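Side-chain contacts in C2 toxin component I (Clostridium botulinum, PDB 2J3X), which acts as the enzymatic component of the binary C2 toxin, an ADP-ribosyltransferase that, as in related binary toxins, probably modifies actin in the target cell: residues 8-11 and 12-15; 23-26 and 27-30; 200-204 and 205-209; 103-106 and 107-110; 32-35 and 36-39. The protein carries 2 engineered substitutions. All coordinates share one frame; numbering follows the deposited sequence. Where two conformers were deposited one is given.

All five contacts are local and come in series along the chain: interaction 1 (8-15), interaction 2 (23-30), interaction 5 (32-39), interaction 4 (103-110) and interaction 3 (200-209). The first three lie along or beside the N-terminal helices 15-30 and 35-42: interaction 1 leads into helix 15-30, interaction 2 lies on it, and interaction 5 starts helix 35-42. Interactions 2 and 5 have centres about 12 Å apart and touch, whereas the centres of interactions 3 and 5 are about 40 Å apart. Interactions 3 and 4 attach to the eight-stranded mixed sheet, as the tip of hairpin 191-203/206-216 and the loop after strand 98-102. Interactions 2 to 5 all belong to the first of the protein's two ADP-ribosyltransferase exoenzyme regions.

Interaction 1 (8-11 and 12-15); sequences IDFI and NKPE
Phe10 and Lys13 form the ends of a type II beta turn, and the turn's backbone bond is clear: Lys13 N donates to Phe10 O at 3.1 Å with an N-H...O angle of 162°. The donor stands above the carbonyl plane, 53° out of it. A side-chain bond overlaps the start of the turn. Asp9 OD1 accepts from Ile11 N over 3.0 Å, an Asx turn in which the carboxylate oxygen is met nearly along its C-O axis.

The apolar part of the contact is made by the lysine chain, which runs back over the turn. Extended beyond CG, it lays Lys13 CD 3.9 Å from Phe10 CD1, the two side chains crossing obliquely. The Phe10 ring also meets Trp21 of helix 15-30.

The charged end is held more loosely. Lys13 NZ reaches Asp9 O at 3.0 Å in a weak hydrogen bond, and its distance of 5.1 Å from the Phe10 ring centroid allows at most a weak cation-pi attraction. Water 1 lies over the centre of the ring; it accepts from Asp9 N at 2.9 Å and, weakly, from Lys13 NZ. Asp9 OD1 is 6.2 Å from Lys13 NZ, too far for a salt bridge.

The turn is followed directly by Pro14, at the N-cap position of helix 15-30. Within it the lysine ammonium has weak bonds to a backbone carbonyl and a water, while the Asp9 carboxylate is engaged by a backbone N-H rather than by the nearby cation.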
loop_
_atom_site.group_PDB
_atom_site.type_symbol
_atom_site.label_atom_id
_atom_site.label_comp_id
_atom_site.label_asym_id
_atom_site.label_seq_id
_atom_site.Cartn_x
_atom_site.Cartn_y
_atom_site.Cartn_z
ATOM N N ILE A 8 26.738 -2.157 -7.056
ATOM C CA ILE A 8 26.938 -3.056 -5.933
ATOM C C ILE A 8 26.256 -4.357 -6.348
ATOM O O ILE A 8 25.046 -4.365 -6.695
ATOM C CB ILE A 8 26.323 -2.462 -4.669
ATOM C CG1 ILE A 8 27.056 -1.155 -4.307
ATOM C CG2 ILE A 8 26.288 -3.517 -3.491
ATOM C CD1 ILE A 8 26.222 -0.206 -3.426
ATOM N N ASP A 9 27.012 -5.457 -6.423
ATOM C CA ASP A 9 26.352 -6.720 -6.821
ATOM C C ASP A 9 27.194 -7.853 -6.271
ATOM O O ASP A 9 28.249 -8.172 -6.837
ATOM C CB ASP A 9 26.198 -6.805 -8.342
ATOM C CG ASP A 9 25.457 -8.048 -8.800
ATOM O OD1 ASP A 9 25.256 -8.984 -8.000
ATOM O OD2 ASP A 9 25.079 -8.114 -9.996
ATOM N N PHE A 10 26.732 -8.420 -5.165
ATOM C CA PHE A 10 27.415 -9.529 -4.491
ATOM C C PHE A 10 26.836 -10.876 -4.875
ATOM O O PHE A 10 27.232 -11.894 -4.316
ATOM C CB PHE A 10 27.424 -9.311 -2.974
ATOM C CG PHE A 10 28.404 -8.277 -2.559
ATOM C CD1 PHE A 10 29.776 -8.581 -2.563
ATOM C CD2 PHE A 10 27.997 -6.971 -2.209
ATOM C CE1 PHE A 10 30.739 -7.604 -2.240
ATOM C CE2 PHE A 10 28.998 -5.987 -1.879
ATOM C CZ PHE A 10 30.326 -6.334 -1.890
ATOM N N ILE A 11 25.953 -10.914 -5.879
ATOM C CA ILE A 11 25.384 -12.209 -6.231
ATOM C C ILE A 11 26.456 -13.072 -6.880
ATOM O O ILE A 11 27.146 -12.606 -7.795
ATOM C CB ILE A 11 24.165 -12.084 -7.174
ATOM C CG1 ILE A 11 23.053 -11.317 -6.409
ATOM C CG2 ILE A 11 23.696 -13.487 -7.657
ATOM C CD1 ILE A 11 21.916 -10.802 -7.372
ATOM N N ASN A 12 26.621 -14.283 -6.341
ATOM C CA ASN A 12 27.628 -15.214 -6.850
ATOM C C ASN A 12 29.065 -14.846 -6.483
ATOM O O ASN A 12 29.976 -15.423 -7.021
ATOM C CB ASN A 12 27.487 -15.481 -8.385
ATOM C CG ASN A 12 28.019 -16.870 -8.783
ATOM O OD1 ASN A 12 27.791 -17.851 -8.049
ATOM N ND2 ASN A 12 28.738 -16.979 -9.904
ATOM N N LYS A 13 29.248 -13.923 -5.533
ATOM C CA LYS A 13 30.574 -13.618 -4.974
ATOM C C LYS A 13 30.715 -14.269 -3.606
ATOM O O LYS A 13 29.706 -14.579 -2.959
ATOM C CB LYS A 13 30.782 -12.108 -4.838
ATOM C CG LYS A 13 30.781 -11.388 -6.204
ATOM C CD LYS A 13 31.135 -9.924 -5.951
ATOM C CE LYS A 13 31.305 -9.049 -7.210
ATOM N NZ LYS A 13 31.212 -7.505 -6.937
ATOM N N PRO A 14 31.958 -14.436 -3.127
ATOM C CA PRO A 14 32.093 -15.046 -1.811
ATOM C C PRO A 14 31.327 -14.287 -0.706
ATOM O O PRO A 14 31.391 -13.050 -0.635
ATOM C CB PRO A 14 33.601 -14.985 -1.554
ATOM C CG PRO A 14 34.204 -15.088 -2.983
ATOM C CD PRO A 14 33.273 -14.161 -3.769
ATOM N N GLU A 15 30.635 -15.005 0.164
ATOM C CA GLU A 15 29.925 -14.354 1.273
ATOM C C GLU A 15 30.835 -13.480 2.143
ATOM O O GLU A 15 30.413 -12.441 2.651
ATOM C CB GLU A 15 29.163 -15.414 2.131
ATOM C CG GLU A 15 28.801 -15.050 3.570
ATOM C CD GLU A 15 27.793 -13.893 3.763
ATOM O OE1 GLU A 15 27.242 -13.320 2.796
ATOM O OE2 GLU A 15 27.588 -13.498 4.941
HETATM O O HOH W 1 29.800 -5.396 -5.722
HETATM O O HOH W 2 28.433 -12.311 -1.759
#

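Interaction 2 (23-26 and 27-30); sequences KEEE and KRWF
Glu24 and Arg28, one helical turn apart, meet through Glu24 OE2, which lies 3.2 Å from Arg28 NE. This salt bridge carries only a weak hydrogen bond, its N-H...O angle being 124°. In the conformer given for Lys27, one of two, NZ also pairs weakly with Glu24 OE2, a contact doubtful for the other copy. With Glu24 CG opposite the backbone N (chi1 179°), that carbon lies over one face of the guanidinium; a bend at chi2 then turns the carboxylate toward the cations. Glu25 OE2 forms a further salt bridge to Arg28 NH1 at 3.2 Å; its carboxylate plane stands 84° from the guanidinium plane.

These i to i+3 and i to i+4 pairs join Glu24, Glu25, Lys27 and Arg28 in a salt-bridge network along helix 15-30. Beneath it run alpha-helical backbone bonds, including Phe30 N to Glu26 O at 2.8 Å.

Another ion pair links Lys23 NZ to Glu26 OE1 at 2.8 Å through the carboxylate's syn lone pair; Lys23 NZ also bonds Asn178.

Water 3, at the guanidinium edge, accepts from Arg28 NH1 and is hydrogen-bonded to Glu25 OE1, its protons shared among several acceptors. Glu25 OE1 also bonds Tyr174, and Arg28 NH1 a sulfate. Trp29 NE1 bonds Ala88 O, while Phe30 packs on helix 35-42.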
loop_
_atom_site.group_PDB
_atom_site.type_symbol
_atom_site.label_atom_id
_atom_site.label_comp_id
_atom_site.label_asym_id
_atom_site.label_seq_id
_atom_site.Cartn_x
_atom_site.Cartn_y
_atom_site.Cartn_z
ATOM N N LYS A 23 30.133 -4.712 6.823
ATOM C CA LYS A 23 30.708 -4.114 8.038
ATOM C C LYS A 23 31.280 -2.723 7.803
ATOM O O LYS A 23 31.105 -1.837 8.648
ATOM C CB LYS A 23 31.798 -5.042 8.630
ATOM C CG LYS A 23 31.310 -6.423 9.110
ATOM C CD LYS A 23 29.871 -6.483 9.766
ATOM C CE LYS A 23 29.855 -5.942 11.225
ATOM N NZ LYS A 23 28.493 -5.949 11.822
ATOM N N GLU A 24 31.979 -2.537 6.684
ATOM C CA GLU A 24 32.645 -1.262 6.320
ATOM C C GLU A 24 31.545 -0.213 6.095
ATOM O O GLU A 24 31.631 0.932 6.536
ATOM C CB GLU A 24 33.457 -1.466 5.047
ATOM C CG GLU A 24 34.200 -0.268 4.504
ATOM C CD GLU A 24 35.226 0.330 5.468
ATOM O OE1 GLU A 24 35.651 -0.346 6.424
ATOM O OE2 GLU A 24 35.626 1.500 5.231
ATOM N N GLU A 25 30.461 -0.643 5.459
ATOM C CA GLU A 25 29.420 0.318 5.117
ATOM C C GLU A 25 28.632 0.689 6.365
ATOM O O GLU A 25 28.224 1.846 6.503
ATOM C CB GLU A 25 28.516 -0.341 4.061
ATOM C CG GLU A 25 29.133 -0.415 2.612
ATOM C CD GLU A 25 29.447 0.942 2.018
ATOM O OE1 GLU A 25 28.647 1.883 2.263
ATOM O OE2 GLU A 25 30.521 1.114 1.369
ATOM N N GLU A 26 28.356 -0.272 7.233
ATOM C CA GLU A 26 27.743 -0.001 8.547
ATOM C C GLU A 26 28.588 0.980 9.389
ATOM O O GLU A 26 28.067 1.910 10.015
ATOM C CB GLU A 26 27.557 -1.274 9.337
ATOM C CG GLU A 26 26.529 -2.253 8.722
ATOM C CD GLU A 26 26.644 -3.696 9.263
ATOM O OE1 GLU A 26 27.495 -3.945 10.138
ATOM O OE2 GLU A 26 25.860 -4.583 8.822
ATOM N N LYS A 27 29.904 0.785 9.364
ATOM C CA LYS A 27 30.835 1.646 10.105
ATOM C C LYS A 27 30.719 3.068 9.553
ATOM O O LYS A 27 30.618 4.029 10.313
ATOM C CB LYS A 27 32.275 1.099 9.971
ATOM C CG LYS A 27 33.417 2.096 10.207
ATOM C CD LYS A 27 34.764 1.439 9.733
ATOM C CE LYS A 27 35.895 2.441 9.580
ATOM N NZ LYS A 27 36.319 2.662 8.137
ATOM N N ARG A 28 30.755 3.211 8.222
ATOM C CA ARG A 28 30.631 4.527 7.583
ATOM C C ARG A 28 29.289 5.191 7.954
ATOM O O ARG A 28 29.254 6.397 8.269
ATOM C CB ARG A 28 30.772 4.450 6.062
ATOM C CG ARG A 28 32.196 4.011 5.626
ATOM C CD ARG A 28 32.294 3.786 4.121
ATOM N NE ARG A 28 33.660 3.463 3.707
ATOM C CZ ARG A 28 34.020 3.115 2.458
ATOM N NH1 ARG A 28 33.115 3.015 1.461
ATOM N NH2 ARG A 28 35.290 2.853 2.187
ATOM N N TRP A 29 28.204 4.401 7.886
ATOM C CA TRP A 29 26.887 4.927 8.194
ATOM C C TRP A 29 26.860 5.433 9.623
ATOM O O TRP A 29 26.365 6.556 9.874
ATOM C CB TRP A 29 25.866 3.805 8.022
ATOM C CG TRP A 29 24.409 4.210 8.153
ATOM C CD1 TRP A 29 23.852 5.448 7.982
ATOM C CD2 TRP A 29 23.333 3.297 8.417
ATOM N NE1 TRP A 29 22.445 5.357 8.168
ATOM C CE2 TRP A 29 22.129 4.050 8.447
ATOM C CE3 TRP A 29 23.290 1.927 8.723
ATOM C CZ2 TRP A 29 20.872 3.440 8.670
ATOM C CZ3 TRP A 29 22.037 1.315 8.997
ATOM C CH2 TRP A 29 20.850 2.093 8.950
ATOM N N PHE A 30 27.357 4.616 10.549
ATOM C CA PHE A 30 27.260 4.962 11.982
ATOM C C PHE A 30 28.058 6.232 12.316
ATOM O O PHE A 30 27.718 6.921 13.287
ATOM C CB PHE A 30 27.669 3.795 12.871
ATOM C CG PHE A 30 26.553 2.799 13.120
ATOM C CD1 PHE A 30 25.656 2.472 12.105
ATOM C CD2 PHE A 30 26.384 2.215 14.371
ATOM C CE1 PHE A 30 24.618 1.537 12.307
ATOM C CE2 PHE A 30 25.325 1.303 14.591
ATOM C CZ PHE A 30 24.457 0.971 13.538
HETATM O O HOH W 3 30.352 4.074 1.340
#

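Interaction 3 (200-204 and 205-209); sequences ITTIK and GKDYI
Ile200 to Ile203 and Lys206 to Ile209 pair as antiparallel strands, their short axes 4.6 Å apart at closest approach and 146° between N-to-C directions, joined by a type I' turn from Ile203 to Lys206.

Among the side chains, Thr201, Ile203, Lys206 and Tyr208 share one face of the hairpin. Tyr208 CE1 packs 4.0 Å from Ile203 CB, and the carbonyl oxygens of Thr201 and Ile203 lie at the ring's edge, near its plane. Thr201 runs at a slant to the tyrosine, its CG2 4.1 Å from Tyr208 CB. Arg116 adds a cation-pi contact to this ring, and Lys206 NZ pairs with Glu158.

Ile200, Thr202, Asp207 and Ile209 lie on the other face. Thr202 and Asp207, a non-hydrogen-bonded pair, run side by side in the same direction; Thr202 OG1 is 3.2 Å from Asp207 OD1, a weak hydrogen bond whose proton has another acceptor within reach. Ile200 CG1 and Ile209 CG1 are 4.5 Å apart, and both residues pack on helix 126-136.

The side chains alternate between these faces because the backbone pairing is regular. Thr201 and Tyr208 are a hydrogen-bonded pair, with Thr201 N 2.8 Å from Tyr208 O and an N-H...O angle of 171°; Ile203 and Lys206 are the next. In the turn, Lys204 and Gly205 both have positive phi.

Water 4 donates to Ile203 O at 2.8 Å and is also hydrogen-bonded to Tyr208 OH. The polar end of the ring and a turn carbonyl thus share one solvent partner.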
loop_
_atom_site.group_PDB
_atom_site.type_symbol
_atom_site.label_atom_id
_atom_site.label_comp_id
_atom_site.label_asym_id
_atom_site.label_seq_id
_atom_site.Cartn_x
_atom_site.Cartn_y
_atom_site.Cartn_z
ATOM N N ILE A 200 11.049 -19.467 -14.632
ATOM C CA ILE A 200 11.384 -20.509 -13.676
ATOM C C ILE A 200 12.894 -20.662 -13.675
ATOM O O ILE A 200 13.531 -20.655 -14.749
ATOM C CB ILE A 200 10.693 -21.871 -13.983
ATOM C CG1 ILE A 200 9.180 -21.734 -13.760
ATOM C CG2 ILE A 200 11.233 -22.971 -13.051
ATOM C CD1 ILE A 200 8.328 -22.746 -14.605
ATOM N N THR A 201 13.455 -20.717 -12.484
ATOM C CA THR A 201 14.890 -20.944 -12.285
ATOM C C THR A 201 15.166 -22.000 -11.203
ATOM O O THR A 201 14.365 -22.206 -10.296
ATOM C CB THR A 201 15.664 -19.642 -11.942
ATOM O OG1 THR A 201 17.068 -19.887 -12.162
ATOM C CG2 THR A 201 15.459 -19.238 -10.461
ATOM N N THR A 202 16.317 -22.668 -11.308
ATOM C CA THR A 202 16.760 -23.663 -10.329
ATOM C C THR A 202 18.038 -23.149 -9.670
ATOM O O THR A 202 18.991 -22.742 -10.349
ATOM C CB THR A 202 16.998 -25.028 -11.027
ATOM O OG1 THR A 202 15.826 -25.401 -11.771
ATOM C CG2 THR A 202 17.351 -26.114 -10.048
ATOM N N ILE A 203 18.039 -23.097 -8.351
ATOM C CA ILE A 203 19.170 -22.604 -7.618
ATOM C C ILE A 203 19.458 -23.607 -6.531
ATOM O O ILE A 203 18.565 -23.930 -5.749
ATOM C CB ILE A 203 18.882 -21.226 -6.940
ATOM C CG1 ILE A 203 18.638 -20.136 -7.991
ATOM C CG2 ILE A 203 20.033 -20.848 -5.997
ATOM C CD1 ILE A 203 18.072 -18.783 -7.422
ATOM N N LYS A 204 20.711 -24.095 -6.465
ATOM C CA LYS A 204 21.099 -25.160 -5.503
ATOM C C LYS A 204 20.033 -26.273 -5.459
ATOM O O LYS A 204 19.621 -26.730 -4.375
ATOM C CB LYS A 204 21.360 -24.613 -4.079
ATOM C CG LYS A 204 22.586 -23.664 -3.902
ATOM C CD LYS A 204 22.856 -23.392 -2.394
ATOM C CE LYS A 204 23.783 -24.466 -1.731
ATOM N NZ LYS A 204 23.977 -24.286 -0.213
ATOM N N GLY A 205 19.592 -26.695 -6.646
ATOM C CA GLY A 205 18.720 -27.853 -6.771
ATOM C C GLY A 205 17.272 -27.587 -6.370
ATOM O O GLY A 205 16.458 -28.528 -6.305
ATOM N N LYS A 206 16.931 -26.314 -6.103
ATOM C CA LYS A 206 15.522 -25.978 -5.801
ATOM C C LYS A 206 14.922 -25.073 -6.885
ATOM O O LYS A 206 15.641 -24.263 -7.435
ATOM C CB LYS A 206 15.444 -25.332 -4.411
ATOM C CG LYS A 206 15.986 -26.274 -3.301
ATOM C CD LYS A 206 15.187 -26.100 -2.011
ATOM C CE LYS A 206 15.418 -27.254 -1.046
ATOM N NZ LYS A 206 16.865 -27.289 -0.621
ATOM N N ASP A 207 13.615 -25.189 -7.180
ATOM C CA ASP A 207 12.953 -24.346 -8.197
ATOM C C ASP A 207 12.167 -23.151 -7.665
ATOM O O ASP A 207 11.514 -23.241 -6.596
ATOM C CB ASP A 207 12.021 -25.158 -9.053
ATOM C CG ASP A 207 12.796 -26.157 -9.916
ATOM O OD1 ASP A 207 13.917 -26.532 -9.534
ATOM O OD2 ASP A 207 12.297 -26.542 -10.956
ATOM N N TYR A 208 12.248 -22.053 -8.429
ATOM C CA TYR A 208 11.674 -20.762 -8.011
ATOM C C TYR A 208 11.139 -20.057 -9.221
ATOM O O TYR A 208 11.644 -20.210 -10.350
ATOM C CB TYR A 208 12.757 -19.836 -7.407
ATOM C CG TYR A 208 13.461 -20.391 -6.229
ATOM C CD1 TYR A 208 14.595 -21.205 -6.374
ATOM C CD2 TYR A 208 13.036 -20.055 -4.917
ATOM C CE1 TYR A 208 15.273 -21.704 -5.218
ATOM C CE2 TYR A 208 13.721 -20.538 -3.782
ATOM C CZ TYR A 208 14.809 -21.361 -3.938
ATOM O OH TYR A 208 15.512 -21.848 -2.830
ATOM N N ILE A 209 10.114 -19.244 -9.019
ATOM C CA ILE A 209 9.829 -18.237 -10.034
ATOM C C ILE A 209 10.706 -17.008 -9.693
ATOM O O ILE A 209 10.588 -16.420 -8.606
ATOM C CB ILE A 209 8.344 -17.845 -10.066
ATOM C CG1 ILE A 209 7.510 -19.041 -10.601
ATOM C CG2 ILE A 209 8.122 -16.618 -11.036
ATOM C CD1 ILE A 209 5.973 -18.782 -10.608
HETATM O O HOH W 4 18.087 -22.841 -3.172
#

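Interaction 4 (103-106 and 107-110); sequences NFTP and KELG. With SO4 (sulfate ion), chain P.
Phe104 meets Glu108 and Leu109 across the turn, while Asn103, just before it, points its amide elsewhere. Asn103 ND2 donates weakly to sulfate O3 at 3.3 Å, and its OD1 accepts from Ser148 N. The ion, probably from the crystallisation liquor, is also bound by Lys50 and Thr51.

Phe104 places CD2 3.8 Å from Leu109 CD2, which approaches the ring obliquely, while Glu108 O lies at the ring's edge in its plane. The Glu108 side chain crosses the phenylalanine at about a right angle. Tyr141 of strand 141-143 packs against both Phe104 and Leu109.

Thr105 is the principal polar partner. Its backbone N donates to Glu108 OE1 at 3.0 Å, with an N-H...O angle of 163°; the carboxylate is met on its anti side, 16° out of plane. In return, Glu108 N makes a long, weak bond of 3.4 Å to Thr105 OG1. A chi1 of 61° turns that hydroxyl toward the glutamate, whose CG lies 3.3 Å from Thr105 OG1. The other carboxylate oxygen, OE2, pairs with Lys143, whose positive charge would probably favour the ionised glutamate.

Pro106 closes the bend: its O accepts from Leu109 N at 2.9 Å, the donor standing well above the carbonyl plane. Its ring packs on Val162 of strand 162-168.

The arrangement is a short 3-10 turn, 107-108, tied by the Glu108 carboxylate to the N-H of Thr105 just before it, in the loop between strand 98-102 and helix 126-136.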
loop_
_atom_site.group_PDB
_atom_site.type_symbol
_atom_site.label_atom_id
_atom_site.label_comp_id
_atom_site.label_asym_id
_atom_site.label_seq_id
_atom_site.Cartn_x
_atom_site.Cartn_y
_atom_site.Cartn_z
ATOM N N ASN A 103 12.455 -8.159 -0.214
ATOM C CA ASN A 103 11.694 -9.087 0.636
ATOM C C ASN A 103 10.184 -9.049 0.329
ATOM O O ASN A 103 9.414 -8.422 1.090
ATOM C CB ASN A 103 12.025 -8.865 2.103
ATOM C CG ASN A 103 11.759 -7.437 2.603
ATOM O OD1 ASN A 103 11.859 -6.411 1.878
ATOM N ND2 ASN A 103 11.483 -7.361 3.897
ATOM N N PHE A 104 9.768 -9.640 -0.805
ATOM C CA PHE A 104 8.314 -9.867 -1.099
ATOM C C PHE A 104 8.055 -11.350 -1.105
ATOM O O PHE A 104 8.757 -12.086 -1.840
ATOM C CB PHE A 104 7.849 -9.317 -2.448
ATOM C CG PHE A 104 7.596 -7.868 -2.449
ATOM C CD1 PHE A 104 8.661 -6.949 -2.601
ATOM C CD2 PHE A 104 6.292 -7.397 -2.401
ATOM C CE1 PHE A 104 8.410 -5.583 -2.619
ATOM C CE2 PHE A 104 6.043 -6.041 -2.363
ATOM C CZ PHE A 104 7.084 -5.128 -2.486
ATOM N N THR A 105 7.054 -11.796 -0.337
ATOM C CA THR A 105 6.544 -13.176 -0.431
ATOM C C THR A 105 5.437 -13.278 -1.455
ATOM O O THR A 105 4.907 -12.229 -1.896
ATOM C CB THR A 105 5.941 -13.623 0.935
ATOM O OG1 THR A 105 4.866 -12.747 1.236
ATOM C CG2 THR A 105 6.996 -13.502 2.032
ATOM N N PRO A 106 5.044 -14.516 -1.858
ATOM C CA PRO A 106 3.874 -14.600 -2.758
ATOM C C PRO A 106 2.649 -13.857 -2.221
ATOM O O PRO A 106 2.015 -13.154 -2.998
ATOM C CB PRO A 106 3.607 -16.107 -2.869
ATOM C CG PRO A 106 5.012 -16.742 -2.643
ATOM C CD PRO A 106 5.674 -15.840 -1.613
ATOM N N LYS A 107 2.348 -13.977 -0.923
ATOM C CA LYS A 107 1.125 -13.289 -0.406
ATOM C C LYS A 107 1.201 -11.790 -0.644
ATOM O O LYS A 107 0.186 -11.159 -0.952
ATOM C CB LYS A 107 0.900 -13.519 1.111
ATOM C CG LYS A 107 0.285 -14.839 1.425
ATOM C CD LYS A 107 0.440 -15.130 2.915
ATOM C CE LYS A 107 -0.170 -16.511 3.229
ATOM N NZ LYS A 107 -0.405 -16.793 4.698
ATOM N N GLU A 108 2.400 -11.210 -0.491
ATOM C CA GLU A 108 2.608 -9.772 -0.729
ATOM C C GLU A 108 2.567 -9.329 -2.191
ATOM O O GLU A 108 2.616 -8.122 -2.486
ATOM C CB GLU A 108 3.954 -9.343 -0.113
ATOM C CG GLU A 108 4.013 -9.561 1.378
ATOM C CD GLU A 108 5.338 -9.072 1.929
ATOM O OE1 GLU A 108 6.347 -9.748 1.696
ATOM O OE2 GLU A 108 5.363 -7.987 2.557
ATOM N N LEU A 109 2.535 -10.308 -3.112
ATOM C CA LEU A 109 2.283 -10.066 -4.531
ATOM C C LEU A 109 0.847 -10.453 -4.857
ATOM O O LEU A 109 0.516 -10.641 -6.002
ATOM C CB LEU A 109 3.283 -10.894 -5.389
ATOM C CG LEU A 109 4.740 -10.539 -5.136
ATOM C CD1 LEU A 109 5.640 -11.559 -5.840
ATOM C CD2 LEU A 109 5.098 -9.109 -5.621
ATOM N N GLY A 110 0.009 -10.604 -3.826
ATOM C CA GLY A 110 -1.381 -11.024 -4.052
ATOM C C GLY A 110 -1.597 -12.436 -4.585
ATOM O O GLY A 110 -2.626 -12.713 -5.214
HETATM S S SO4 P . 10.462 -8.561 8.209
HETATM O O1 SO4 P . 11.838 -8.424 8.702
HETATM O O2 SO4 P . 9.634 -7.384 8.525
HETATM O O3 SO4 P . 10.459 -8.727 6.752
HETATM O O4 SO4 P . 9.853 -9.687 8.928
#

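Interaction 5 (32-35 and 36-39); sequences KLNN and LEEV. With SO4 (sulfate ion), chain S.
Asn34 and Glu37 exchange two nearly straight hydrogen bonds. Asn34 OD1 accepts from Glu37 N at 2.9 Å, nearly in line with its carbonyl bond and with an N-H...O angle of 170°. In the opposite sense, Asn34 N donates to Glu37 OE1 at 3.0 Å, reaching the carboxylate from above its plane. The amide and carboxylate are stacked with planes 18° apart, although the two side chains cross at about a right angle.

Torsions place both groups. Asn34 CG lies between its backbone N and carbonyl carbon (chi1 68°), which folds OD1 over the first helical turn, and the extended Glu37 chain carries OE1 back to the asparagine N-H. Leu33 packs beside this pair: its CB is 3.7 Å from both Glu37 OE1 and Glu38 CG.

Backbone bonds then take over, with Glu38 N to Asn34 O and Val39 N to Asn35 O both 2.9 Å. Val39 CG2 lies 3.1 Å from Asn35 O.

Farther out, a sulfate, probably from the crystallisation liquor, sits at the helix start, its O3 2.6 Å from Asn35 N. This anion at a helix N-terminus lies where the helix dipole would favour negative charge.

Lys91 forms a salt bridge with Glu37 OE1, giving that oxygen a second partner, and also bonds Lys32 O. Glu37 OE2 lies near Glu87 OE2; in this structure, determined at pH 3.0, a shared proton or a raised pKa is possible.

The reciprocal bonding is a capping box, with Asn34 as N-cap of helix 35-42 at the end of the loop from helix 15-30.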
loop_
_atom_site.group_PDB
_atom_site.type_symbol
_atom_site.label_atom_id
_atom_site.label_comp_id
_atom_site.label_asym_id
_atom_site.label_seq_id
_atom_site.Cartn_x
_atom_site.Cartn_y
_atom_site.Cartn_z
ATOM N N LYS A 32 27.655 8.895 10.993
ATOM C CA LYS A 32 26.772 10.010 10.728
ATOM C C LYS A 32 25.596 10.012 11.717
ATOM O O LYS A 32 24.725 10.895 11.624
ATOM C CB LYS A 32 26.216 9.929 9.307
ATOM C CG LYS A 32 27.290 9.969 8.189
ATOM C CD LYS A 32 26.645 9.648 6.862
ATOM C CE LYS A 32 27.539 8.939 5.878
ATOM N NZ LYS A 32 26.920 9.147 4.545
ATOM N N LEU A 33 25.559 9.030 12.618
ATOM C CA LEU A 33 24.373 8.886 13.488
ATOM C C LEU A 33 24.616 9.326 14.922
ATOM O O LEU A 33 25.741 9.234 15.430
ATOM C CB LEU A 33 23.886 7.424 13.493
ATOM C CG LEU A 33 23.678 6.834 12.094
ATOM C CD1 LEU A 33 23.072 5.451 12.242
ATOM C CD2 LEU A 33 22.770 7.749 11.300
ATOM N N ASN A 34 23.532 9.718 15.594
ATOM C CA ASN A 34 23.574 10.017 17.011
ATOM C C ASN A 34 23.266 8.718 17.766
ATOM O O ASN A 34 22.874 7.713 17.129
ATOM C CB ASN A 34 22.657 11.210 17.316
ATOM C CG ASN A 34 21.173 10.903 17.121
ATOM O OD1 ASN A 34 20.737 9.775 17.328
ATOM N ND2 ASN A 34 20.378 11.924 16.796
ATOM N N ASN A 35 23.463 8.705 19.086
ATOM C CA ASN A 35 23.319 7.497 19.897
ATOM C C ASN A 35 21.937 6.859 19.777
ATOM O O ASN A 35 21.822 5.649 19.648
ATOM C CB ASN A 35 23.598 7.815 21.388
ATOM C CG ASN A 35 23.449 6.589 22.307
ATOM O OD1 ASN A 35 24.073 5.547 22.098
ATOM N ND2 ASN A 35 22.633 6.727 23.343
ATOM N N LEU A 36 20.892 7.679 19.855
ATOM C CA LEU A 36 19.510 7.113 19.749
ATOM C C LEU A 36 19.231 6.455 18.389
ATOM O O LEU A 36 18.627 5.374 18.317
ATOM C CB LEU A 36 18.453 8.141 20.089
ATOM C CG LEU A 36 18.513 8.443 21.606
ATOM C CD1 LEU A 36 17.612 9.617 21.863
ATOM C CD2 LEU A 36 18.145 7.212 22.488
ATOM N N GLU A 37 19.698 7.093 17.324
ATOM C CA GLU A 37 19.616 6.478 15.984
ATOM C C GLU A 37 20.371 5.166 15.914
ATOM O O GLU A 37 19.906 4.182 15.333
ATOM C CB GLU A 37 20.197 7.413 14.950
ATOM C CG GLU A 37 19.211 8.563 14.614
ATOM C CD GLU A 37 19.874 9.794 14.055
ATOM O OE1 GLU A 37 21.099 9.803 13.893
ATOM O OE2 GLU A 37 19.153 10.791 13.845
ATOM N N GLU A 38 21.581 5.160 16.452
ATOM C CA GLU A 38 22.342 3.910 16.508
ATOM C C GLU A 38 21.633 2.814 17.300
ATOM O O GLU A 38 21.615 1.662 16.875
ATOM C CB GLU A 38 23.751 4.141 17.102
ATOM C CG GLU A 38 24.637 4.983 16.198
ATOM C CD GLU A 38 26.131 4.913 16.586
ATOM O OE1 GLU A 38 26.499 4.020 17.382
ATOM O OE2 GLU A 38 26.926 5.733 16.077
ATOM N N VAL A 39 21.070 3.175 18.445
ATOM C CA VAL A 39 20.365 2.203 19.279
ATOM C C VAL A 39 19.193 1.658 18.469
ATOM O O VAL A 39 18.999 0.441 18.387
ATOM C CB VAL A 39 19.887 2.820 20.596
ATOM C CG1 VAL A 39 18.951 1.853 21.357
ATOM C CG2 VAL A 39 21.082 3.226 21.452
HETATM S S SO4 S . 24.986 11.709 20.309
HETATM O O1 SO4 S . 25.648 11.969 21.587
HETATM O O2 SO4 S . 25.379 12.702 19.314
HETATM O O3 SO4 S . 25.355 10.376 19.836
HETATM O O4 SO4 S . 23.547 11.801 20.513
#